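Local structure of NmrA family protein (Shigella flexneri 2a, 3QVO) at residues 27-32 with 80-85; 36-41 with 199-204; 107-112 with 161-166. The protein is of unknown biological function, but has a Rossmann fold of the NmrA family and so probably binds NAD(P). One frame throughout, in Å; residues are numbered along the deposited sequence.

Contact 1 (27-32 with 80-85); sequences LILGAG and AALKQA
Leu27 and Leu29, at the end of strand 24-29, lie beside Ala85 and Leu82 of helix 79-86, with CA atoms 7.6 Å apart for Leu27 and Ala85 and 9.1 Å for Leu29 and Leu82. The strand comes closer to the helix where the partner is the smaller: Ala85 brings only a methyl, and Leu27 CD1 settles against that CB at 4.2 Å. With CG anti to the backbone N (chi1 175°), Leu27 holds both its methyls near the carbonyl of Ala85, whose oxygen accepts a hydrogen bond from Gln89 NE2. Where the backbones stand wider apart, leucine methyls do the reaching. The two side chains meet nearly at right angles, Leu29 CD2 lying 3.7 Å from Leu82 CD1. No hydrogen bond crosses this buried packing, and Ala85 O is its one polar atom. Beyond Leu29 the chain enters the glycine-rich turn that follows the first strand of a Rossmann fold; Gly30, at a phi of 80°, suits it because without a CB it clears the carbonyl O of Leu29. Strand 24-29 runs between parallel strands 49-55 and 91-95, while helix 101-114 packs beside the leucines, Val108 touching Leu29, and Ser107 and Ala111 touching Leu82.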
ATOM      1  N   LEU A  27       4.961  -6.482   6.778  1.00 50.29           N
ATOM      2  CA  LEU A  27       6.045  -5.567   6.412  1.00 50.63           C
ATOM      3  C   LEU A  27       5.465  -4.351   5.727  1.00 51.45           C
ATOM      4  O   LEU A  27       4.754  -4.492   4.738  1.00 52.56           O
ATOM      5  CB  LEU A  27       7.031  -6.267   5.492  1.00 49.86           C
ATOM      6  CG  LEU A  27       8.166  -5.453   4.900  1.00 48.86           C
ATOM      7  CD1 LEU A  27       9.092  -4.862   5.972  1.00 46.62           C
ATOM      8  CD2 LEU A  27       8.869  -6.308   3.879  1.00 43.32           C
ATOM      9  N   ILE A  28       5.737  -3.168   6.277  1.00 51.81           N
ATOM     10  CA  ILE A  28       5.230  -1.937   5.744  1.00 51.53           C
ATOM     11  C   ILE A  28       6.402  -1.248   5.060  1.00 52.73           C
ATOM     12  O   ILE A  28       7.346  -0.784   5.731  1.00 52.88           O
ATOM     13  CB  ILE A  28       4.606  -1.072   6.864  1.00 53.01           C
ATOM     14  CG1 ILE A  28       3.429  -1.846   7.493  1.00 52.77           C
ATOM     15  CG2 ILE A  28       4.130   0.271   6.310  1.00 52.43           C
ATOM     16  CD1 ILE A  28       2.698  -1.159   8.566  1.00 54.73           C
ATOM     17  N   LEU A  29       6.363  -1.208   3.719  1.00 52.24           N
ATOM     18  CA  LEU A  29       7.396  -0.527   2.944  1.00 53.10           C
ATOM     19  C   LEU A  29       6.999   0.900   2.711  1.00 54.53           C
ATOM     20  O   LEU A  29       5.902   1.140   2.301  1.00 56.32           O
ATOM     21  CB  LEU A  29       7.546  -1.207   1.601  1.00 52.44           C
ATOM     22  CG  LEU A  29       7.978  -2.654   1.715  1.00 51.88           C
ATOM     23  CD1 LEU A  29       7.859  -3.241   0.313  1.00 51.12           C
ATOM     24  CD2 LEU A  29       9.403  -2.704   2.321  1.00 48.76           C
ATOM     25  N   GLY A  30       7.871   1.856   2.974  1.00 56.36           N
ATOM     26  CA  GLY A  30       7.473   3.284   2.902  1.00 58.04           C
ATOM     27  C   GLY A  30       6.732   3.702   4.165  1.00 59.46           C
ATOM     28  O   GLY A  30       5.719   4.413   4.132  1.00 60.51           O
ATOM     29  N   ALA A  31       7.238   3.257   5.305  1.00 59.52           N
ATOM     30  CA  ALA A  31       6.462   3.344   6.553  1.00 60.06           C
ATOM     31  C   ALA A  31       6.366   4.772   7.063  1.00 62.11           C
ATOM     32  O   ALA A  31       5.569   5.043   7.917  1.00 63.83           O
ATOM     33  CB  ALA A  31       7.037   2.427   7.630  1.00 58.26           C
ATOM     34  N   GLY A  32       7.170   5.695   6.551  1.00 63.87           N
ATOM     35  CA  GLY A  32       6.985   7.123   6.894  1.00 65.83           C
ATOM     36  C   GLY A  32       5.899   7.855   6.110  1.00 65.92           C
ATOM     37  O   GLY A  32       5.705   9.034   6.274  1.00 66.91           O
ATOM     38  N   ALA A  80      19.593  -6.108  -0.990  1.00 55.21           N
ATOM     39  CA  ALA A  80      20.049  -6.819   0.198  1.00 55.57           C
ATOM     40  C   ALA A  80      19.236  -6.401   1.456  1.00 55.01           C
ATOM     41  O   ALA A  80      18.805  -7.244   2.219  1.00 54.75           O
ATOM     42  CB  ALA A  80      21.541  -6.601   0.423  1.00 56.46           C
ATOM     43  N   ALA A  81      18.972  -5.108   1.638  1.00 55.08           N
ATOM     44  CA  ALA A  81      18.307  -4.670   2.836  1.00 53.60           C
ATOM     45  C   ALA A  81      16.875  -5.174   2.809  1.00 53.30           C
ATOM     46  O   ALA A  81      16.323  -5.594   3.833  1.00 53.21           O
ATOM     47  CB  ALA A  81      18.350  -3.183   2.933  1.00 53.53           C
ATOM     48  N   LEU A  82      16.257  -5.074   1.642  1.00 53.45           N
ATOM     49  CA  LEU A  82      14.887  -5.467   1.452  1.00 52.55           C
ATOM     50  C   LEU A  82      14.710  -6.956   1.689  1.00 52.11           C
ATOM     51  O   LEU A  82      13.850  -7.338   2.443  1.00 52.38           O
ATOM     52  CB  LEU A  82      14.401  -5.049   0.063  1.00 52.94           C
ATOM     53  CG  LEU A  82      12.933  -5.435  -0.236  1.00 53.20           C
ATOM     54  CD1 LEU A  82      12.003  -4.766   0.697  1.00 53.01           C
ATOM     55  CD2 LEU A  82      12.584  -5.155  -1.676  1.00 52.73           C
ATOM     56  N   LYS A  83      15.574  -7.796   1.142  1.00 53.93           N
ATOM     57  CA  LYS A  83      15.528  -9.241   1.447  1.00 54.31           C
ATOM     58  C   LYS A  83      15.655  -9.494   2.943  1.00 55.11           C
ATOM     59  O   LYS A  83      14.906 -10.291   3.512  1.00 54.84           O
ATOM     60  CB  LYS A  83      16.566 -10.047   0.671  1.00 54.67           C
ATOM     61  N   GLN A  84      16.566  -8.812   3.621  1.00 57.10           N
ATOM     62  CA  GLN A  84      16.676  -9.060   5.092  1.00 57.72           C
ATOM     63  C   GLN A  84      15.369  -8.815   5.800  1.00 56.41           C
ATOM     64  O   GLN A  84      14.985  -9.570   6.706  1.00 56.78           O
ATOM     65  CB  GLN A  84      17.687  -8.157   5.750  1.00 59.34           C
ATOM     66  CG  GLN A  84      19.054  -8.145   5.093  1.00 63.76           C
ATOM     67  CD  GLN A  84      19.916  -9.272   5.556  1.00 69.15           C
ATOM     68  OE1 GLN A  84      19.425 -10.331   5.960  1.00 71.24           O
ATOM     69  NE2 GLN A  84      21.215  -9.058   5.509  1.00 75.81           N
ATOM     70  N   ALA A  85      14.715  -7.721   5.416  1.00 54.23           N
ATOM     71  CA  ALA A  85      13.487  -7.292   6.054  1.00 52.64           C
ATOM     72  C   ALA A  85      12.320  -8.211   5.688  1.00 52.30           C
ATOM     73  O   ALA A  85      11.325  -8.319   6.430  1.00 53.34           O
ATOM     74  CB  ALA A  85      13.156  -5.851   5.628  1.00 51.10           C
TER

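Contact 2 (36-41 with 199-204); sequences ARHVIN and SVAALI
His38 and Val39 of helix 34-43 rest on Ala201 and Ile204 of helix 197-209, a helix pair of the Rossmann fold in which the first member follows the first strand and its glycine-rich turn. The two axes cross at -47° and approach to 8.5 Å, a close distance made possible by the small side chain of Ala201. The first residue of helix 34-43 to touch is His38. It does so with its CB, 3.4 Å from Ala201 CB and so tightly packed, while the imidazole stands obliquely to that methyl and extends toward the start of the second helix, beside Arg197 and Lys198; a polar ring suits this partly exposed margin. Val39 follows at the centre of the crossing, its CA 5.2 Å from that of Ala201. Being branched at CB, it can send CG1 anti to the backbone N (chi1 173°) and still turn CG2 to the other helix. Behind the crossing lies the sheet: Val39 and Ile204 both touch Tyr93 of strand 91-95, and Ile204 also meets Leu168. A single methyl of Val39 serves both partners, CG2 lying 3.8 Å from Ala201 CB and 4.0 Å from Ile204 CG2.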
ATOM      1  N   ALA A  36       0.424   5.250   5.530  1.00 58.49           N
ATOM      2  CA  ALA A  36       1.091   4.274   6.361  1.00 58.06           C
ATOM      3  C   ALA A  36       0.878   4.552   7.877  1.00 59.80           C
ATOM      4  O   ALA A  36       0.685   3.613   8.649  1.00 59.13           O
ATOM      5  CB  ALA A  36       2.583   4.188   6.014  1.00 56.47           C
ATOM      6  N   ARG A  37       0.886   5.829   8.276  1.00 62.41           N
ATOM      7  CA  ARG A  37       0.834   6.223   9.682  1.00 64.68           C
ATOM      8  C   ARG A  37      -0.458   5.821  10.363  1.00 65.66           C
ATOM      9  O   ARG A  37      -0.463   5.482  11.553  1.00 66.30           O
ATOM     10  CB  ARG A  37       1.040   7.736   9.862  1.00 68.13           C
ATOM     11  N   HIS A  38      -1.544   5.852   9.600  1.00 65.36           N
ATOM     12  CA  HIS A  38      -2.841   5.441  10.090  1.00 65.55           C
ATOM     13  C   HIS A  38      -2.853   3.913  10.202  1.00 62.70           C
ATOM     14  O   HIS A  38      -3.386   3.371  11.148  1.00 64.65           O
ATOM     15  CB  HIS A  38      -3.970   5.884   9.149  1.00 66.14           C
ATOM     16  CG  HIS A  38      -4.131   7.367   9.007  1.00 68.53           C
ATOM     17  ND1 HIS A  38      -4.694   8.154   9.982  1.00 75.60           N
ATOM     18  CD2 HIS A  38      -3.897   8.191   7.960  1.00 69.26           C
ATOM     19  CE1 HIS A  38      -4.747   9.408   9.567  1.00 75.41           C
ATOM     20  NE2 HIS A  38      -4.276   9.456   8.335  1.00 72.73           N
ATOM     21  N   VAL A  39      -2.282   3.223   9.239  1.00 59.48           N
ATOM     22  CA  VAL A  39      -2.263   1.772   9.275  1.00 58.21           C
ATOM     23  C   VAL A  39      -1.469   1.314  10.484  1.00 58.82           C
ATOM     24  O   VAL A  39      -1.926   0.461  11.263  1.00 58.94           O
ATOM     25  CB  VAL A  39      -1.600   1.164   8.033  1.00 55.80           C
ATOM     26  CG1 VAL A  39      -1.460  -0.301   8.187  1.00 53.85           C
ATOM     27  CG2 VAL A  39      -2.377   1.495   6.812  1.00 55.52           C
ATOM     28  N   ILE A  40      -0.304   1.925  10.661  1.00 58.79           N
ATOM     29  CA  ILE A  40       0.580   1.567  11.771  1.00 59.82           C
ATOM     30  C   ILE A  40      -0.166   1.711  13.095  1.00 63.11           C
ATOM     31  O   ILE A  40      -0.080   0.852  13.962  1.00 63.56           O
ATOM     32  CB  ILE A  40       1.821   2.467  11.767  1.00 59.40           C
ATOM     33  CG1 ILE A  40       2.720   2.069  10.624  1.00 56.64           C
ATOM     34  CG2 ILE A  40       2.571   2.436  13.085  1.00 59.96           C
ATOM     35  CD1 ILE A  40       3.741   3.141  10.250  1.00 55.68           C
ATOM     36  N   ASN A  41      -0.899   2.810  13.230  1.00 66.06           N
ATOM     37  CA  ASN A  41      -1.714   3.106  14.390  1.00 69.13           C
ATOM     38  C   ASN A  41      -2.853   2.130  14.650  1.00 69.22           C
ATOM     39  O   ASN A  41      -3.167   1.797  15.799  1.00 71.58           O
ATOM     40  CB  ASN A  41      -2.373   4.442  14.160  1.00 72.65           C
ATOM     41  CG  ASN A  41      -1.822   5.533  15.021  1.00 79.29           C
ATOM     42  OD1 ASN A  41      -0.868   6.231  14.608  1.00 82.70           O
ATOM     43  ND2 ASN A  41      -2.475   5.762  16.207  1.00 83.21           N
ATOM     44  N   SER A 199      -9.678   6.468   5.183  1.00 68.39           N
ATOM     45  CA  SER A 199     -10.493   5.475   4.510  1.00 68.05           C
ATOM     46  C   SER A 199      -9.611   4.390   3.914  1.00 66.02           C
ATOM     47  O   SER A 199      -9.863   3.186   4.085  1.00 65.13           O
ATOM     48  CB  SER A 199     -11.326   6.095   3.398  1.00 69.83           C
ATOM     49  OG  SER A 199     -12.291   7.042   3.896  1.00 71.52           O
ATOM     50  N   VAL A 200      -8.563   4.816   3.228  1.00 64.71           N
ATOM     51  CA  VAL A 200      -7.713   3.870   2.546  1.00 62.35           C
ATOM     52  C   VAL A 200      -6.985   3.011   3.571  1.00 61.40           C
ATOM     53  O   VAL A 200      -6.836   1.815   3.382  1.00 59.45           O
ATOM     54  CB  VAL A 200      -6.740   4.569   1.604  1.00 62.14           C
ATOM     55  CG1 VAL A 200      -5.867   3.532   0.873  1.00 59.70           C
ATOM     56  CG2 VAL A 200      -7.512   5.420   0.606  1.00 63.32           C
ATOM     57  N   ALA A 201      -6.574   3.617   4.674  1.00 62.43           N
ATOM     58  CA  ALA A 201      -5.946   2.852   5.760  1.00 62.07           C
ATOM     59  C   ALA A 201      -6.898   1.816   6.332  1.00 62.60           C
ATOM     60  O   ALA A 201      -6.498   0.685   6.620  1.00 62.25           O
ATOM     61  CB  ALA A 201      -5.436   3.765   6.865  1.00 62.26           C
ATOM     62  N   ALA A 202      -8.159   2.189   6.491  1.00 64.84           N
ATOM     63  CA  ALA A 202      -9.169   1.257   6.995  1.00 65.07           C
ATOM     64  C   ALA A 202      -9.276   0.040   6.085  1.00 63.44           C
ATOM     65  O   ALA A 202      -9.384  -1.065   6.555  1.00 64.37           O
ATOM     66  CB  ALA A 202     -10.498   1.941   7.117  1.00 67.46           C
ATOM     67  N   LEU A 203      -9.262   0.238   4.784  1.00 62.69           N
ATOM     68  CA  LEU A 203      -9.314  -0.898   3.861  1.00 61.77           C
ATOM     69  C   LEU A 203      -8.073  -1.777   4.038  1.00 59.18           C
ATOM     70  O   LEU A 203      -8.181  -2.970   4.136  1.00 58.66           O
ATOM     71  CB  LEU A 203      -9.397  -0.428   2.400  1.00 60.78           C
ATOM     72  CG  LEU A 203      -9.566  -1.545   1.341  1.00 60.02           C
ATOM     73  CD1 LEU A 203     -10.772  -2.534   1.563  1.00 60.52           C
ATOM     74  CD2 LEU A 203      -9.668  -0.919  -0.045  1.00 59.53           C
ATOM     75  N   ILE A 204      -6.904  -1.160   4.046  1.00 57.63           N
ATOM     76  CA  ILE A 204      -5.665  -1.877   4.139  1.00 56.36           C
ATOM     77  C   ILE A 204      -5.724  -2.754   5.388  1.00 58.38           C
ATOM     78  O   ILE A 204      -5.495  -3.954   5.305  1.00 58.14           O
ATOM     79  CB  ILE A 204      -4.454  -0.913   4.110  1.00 55.39           C
ATOM     80  CG1 ILE A 204      -4.357  -0.246   2.732  1.00 52.73           C
ATOM     81  CG2 ILE A 204      -3.127  -1.651   4.392  1.00 52.30           C
ATOM     82  CD1 ILE A 204      -3.497   0.996   2.728  1.00 51.53           C
TER

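Contact 3 (107-112 with 161-166); sequences SVIAAM and SGLEYT
Leu163 has CG anti to its carbonyl carbon (chi1 -66°), which extends the isobutyl group toward helix 101-114, and Met112 bends at its third torsion (chi3 56°) to bring its terminal methyl slantwise across the leucine's branches. Leu163 is thus held by two residues one helical turn apart: its CD1 lies 3.9 Å from the selenium of Met112, here selenomethionine, and 4.0 Å from Ile109 CG1. The other branch, CD2, meets Met112 CE at 4.0 Å. Ile109 makes a second contact through CG2, which packs against Ser161 CB at 4.1 Å; its branching at CB lets it serve both partners. In Rossmann terms this is a helix on one face of the largely parallel sheet covering the turn that leads from helix 149-159 into strand 164-174. Serine suits that turn. Its OG accepts the backbone N-H of Leu163 at 3.2 Å and 152°, forming an ST turn that ties down the backbone at Leu163, and it also bonds to Ile158 O. Gly162 between them takes a positive phi, a region glycine enters easily. From Leu163 the chain passes through an inverse gamma turn centred on Glu164, whose carbonyl O accepts a hydrogen bond from Arg119 NH2.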
ATOM      1  N   SER A 107      11.447  -4.937  -7.668  1.00 53.98           N
ATOM      2  CA  SER A 107      12.304  -5.294  -6.569  1.00 53.37           C
ATOM      3  C   SER A 107      11.487  -5.929  -5.435  1.00 51.38           C
ATOM      4  O   SER A 107      11.937  -6.897  -4.805  1.00 50.58           O
ATOM      5  CB  SER A 107      13.093  -4.068  -6.106  1.00 54.33           C
ATOM      6  OG  SER A 107      13.873  -4.336  -4.968  1.00 57.68           O
ATOM      7  N   VAL A 108      10.270  -5.443  -5.220  1.00 50.11           N
ATOM      8  CA  VAL A 108       9.455  -5.992  -4.197  1.00 48.59           C
ATOM      9  C   VAL A 108       9.037  -7.407  -4.599  1.00 49.38           C
ATOM     10  O   VAL A 108       9.071  -8.331  -3.784  1.00 48.06           O
ATOM     11  CB  VAL A 108       8.251  -5.081  -3.857  1.00 49.52           C
ATOM     12  CG1 VAL A 108       7.252  -5.759  -2.885  1.00 42.91           C
ATOM     13  CG2 VAL A 108       8.752  -3.758  -3.253  1.00 47.45           C
ATOM     14  N   ILE A 109       8.680  -7.591  -5.857  1.00 49.78           N
ATOM     15  CA  ILE A 109       8.166  -8.890  -6.302  1.00 49.83           C
ATOM     16  C   ILE A 109       9.261  -9.968  -6.140  1.00 50.37           C
ATOM     17  O   ILE A 109       9.012 -11.072  -5.619  1.00 50.99           O
ATOM     18  CB  ILE A 109       7.729  -8.779  -7.742  1.00 51.00           C
ATOM     19  CG1 ILE A 109       6.437  -7.934  -7.851  1.00 49.45           C
ATOM     20  CG2 ILE A 109       7.542 -10.133  -8.381  1.00 51.11           C
ATOM     21  CD1 ILE A 109       6.212  -7.365  -9.295  1.00 50.27           C
ATOM     22  N   ALA A 110      10.454  -9.632  -6.612  1.00 50.39           N
ATOM     23  CA  ALA A 110      11.637 -10.468  -6.535  1.00 50.75           C
ATOM     24  C   ALA A 110      11.959 -10.862  -5.093  1.00 50.72           C
ATOM     25  O   ALA A 110      12.240 -12.000  -4.828  1.00 51.20           O
ATOM     26  CB  ALA A 110      12.813  -9.754  -7.123  1.00 50.45           C
ATOM     27  N   ALA A 111      11.931  -9.912  -4.176  1.00 50.77           N
ATOM     28  CA  ALA A 111      12.221 -10.197  -2.771  1.00 50.65           C
ATOM     29  C   ALA A 111      11.117 -11.101  -2.173  1.00 49.81           C
ATOM     30  O   ALA A 111      11.396 -12.072  -1.464  1.00 50.77           O
ATOM     31  CB  ALA A 111      12.345  -8.886  -1.959  1.00 49.05           C
HETATM   32  N   MSE A 112       9.870 -10.792  -2.425  1.00 49.34           N
HETATM   33  CA  MSE A 112       8.792 -11.695  -1.995  1.00 49.46           C
HETATM   34  C   MSE A 112       9.047 -13.118  -2.512  1.00 51.63           C
HETATM   35  O   MSE A 112       9.004 -14.071  -1.750  1.00 52.00           O
HETATM   36  CB  MSE A 112       7.461 -11.201  -2.473  1.00 48.87           C
HETATM   37  CG  MSE A 112       7.091  -9.896  -1.846  1.00 49.29           C
HETATM   38 SE   MSE A 112       5.393  -9.198  -2.279  0.90 52.88          SE
HETATM   39  CE  MSE A 112       4.317 -10.728  -1.717  1.00 49.20           C
ATOM     40  N   SER A 161       2.630 -11.330 -11.750  1.00 58.70           N
ATOM     41  CA  SER A 161       3.610 -11.872 -10.824  1.00 57.48           C
ATOM     42  C   SER A 161       3.315 -13.256 -10.268  1.00 58.16           C
ATOM     43  O   SER A 161       4.215 -13.890  -9.742  1.00 57.76           O
ATOM     44  CB  SER A 161       3.766 -10.938  -9.641  1.00 56.00           C
ATOM     45  OG  SER A 161       2.557 -10.841  -8.932  1.00 54.91           O
ATOM     46  N   GLY A 162       2.065 -13.691 -10.348  1.00 59.18           N
ATOM     47  CA  GLY A 162       1.605 -14.895  -9.695  1.00 60.81           C
ATOM     48  C   GLY A 162       1.528 -14.788  -8.170  1.00 60.32           C
ATOM     49  O   GLY A 162       1.485 -15.810  -7.472  1.00 62.38           O
ATOM     50  N   LEU A 163       1.546 -13.571  -7.644  1.00 58.01           N
ATOM     51  CA  LEU A 163       1.474 -13.348  -6.215  1.00 57.33           C
ATOM     52  C   LEU A 163       0.010 -13.180  -5.857  1.00 57.57           C
ATOM     53  O   LEU A 163      -0.814 -12.946  -6.712  1.00 58.19           O
ATOM     54  CB  LEU A 163       2.290 -12.108  -5.776  1.00 55.09           C
ATOM     55  CG  LEU A 163       3.819 -12.152  -5.924  1.00 55.77           C
ATOM     56  CD1 LEU A 163       4.468 -10.779  -5.771  1.00 54.46           C
ATOM     57  CD2 LEU A 163       4.465 -13.104  -4.914  1.00 57.58           C
ATOM     58  N   GLU A 164      -0.291 -13.274  -4.571  1.00 58.07           N
ATOM     59  CA  GLU A 164      -1.638 -13.034  -4.075  1.00 59.48           C
ATOM     60  C   GLU A 164      -1.741 -11.529  -3.814  1.00 57.33           C
ATOM     61  O   GLU A 164      -1.444 -11.067  -2.712  1.00 57.63           O
ATOM     62  CB  GLU A 164      -1.909 -13.880  -2.816  1.00 61.31           C
ATOM     63  CG  GLU A 164      -2.184 -15.377  -3.113  1.00 66.26           C
ATOM     64  CD  GLU A 164      -2.276 -16.273  -1.863  1.00 73.84           C
ATOM     65  OE1 GLU A 164      -1.784 -15.884  -0.773  1.00 74.90           O
ATOM     66  OE2 GLU A 164      -2.840 -17.398  -1.979  1.00 81.21           O
ATOM     67  N   TYR A 165      -2.121 -10.774  -4.836  1.00 55.45           N
ATOM     68  CA  TYR A 165      -2.029  -9.323  -4.786  1.00 54.31           C
ATOM     69  C   TYR A 165      -3.365  -8.649  -4.618  1.00 54.48           C
ATOM     70  O   TYR A 165      -4.386  -9.189  -4.941  1.00 56.68           O
ATOM     71  CB  TYR A 165      -1.332  -8.769  -6.052  1.00 53.88           C
ATOM     72  CG  TYR A 165      -2.139  -8.921  -7.325  1.00 52.83           C
ATOM     73  CD1 TYR A 165      -3.098  -7.993  -7.662  1.00 54.47           C
ATOM     74  CD2 TYR A 165      -1.938  -9.991  -8.178  1.00 52.62           C
ATOM     75  CE1 TYR A 165      -3.853  -8.137  -8.789  1.00 54.93           C
ATOM     76  CE2 TYR A 165      -2.675 -10.153  -9.319  1.00 54.26           C
ATOM     77  CZ  TYR A 165      -3.648  -9.210  -9.624  1.00 56.16           C
ATOM     78  OH  TYR A 165      -4.411  -9.294 -10.763  1.00 57.87           O
ATOM     79  N   THR A 166      -3.334  -7.459  -4.060  1.00 54.02           N
ATOM     80  CA  THR A 166      -4.420  -6.525  -4.179  1.00 54.90           C
ATOM     81  C   THR A 166      -3.764  -5.186  -4.524  1.00 54.96           C
ATOM     82  O   THR A 166      -2.891  -4.716  -3.793  1.00 54.42           O
ATOM     83  CB  THR A 166      -5.173  -6.379  -2.887  1.00 55.74           C
ATOM     84  OG1 THR A 166      -5.594  -7.673  -2.387  1.00 56.31           O
ATOM     85  CG2 THR A 166      -6.359  -5.418  -3.074  1.00 53.79           C
TER

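In the fold
All three contacts belong to a Rossmann-type fold with a largely parallel sheet. Contact 1 closes before contact 3 opens along the chain, its segments alternate with those of contact 2, and contact 3 is nested within contact 2. Strand 24-29 leads into helix 34-43, and contacts 1 and 2, with centres about 17 Å apart, touch through Ala31 and Ile40; the glycine-rich turn between them is expected to meet a dinucleotide. Contacts 1 and 3, about 14 Å between centres, join where Leu82 and Leu29 pack on helix 101-114. Contacts 2 and 3, about 21 Å between centres, place helices on opposite sides of the chain's centre, with the sheet between. Lys83, with Gln87 and Cys115, lines the pocket of bound 5-mercapto-2-nitro-benzoic acid.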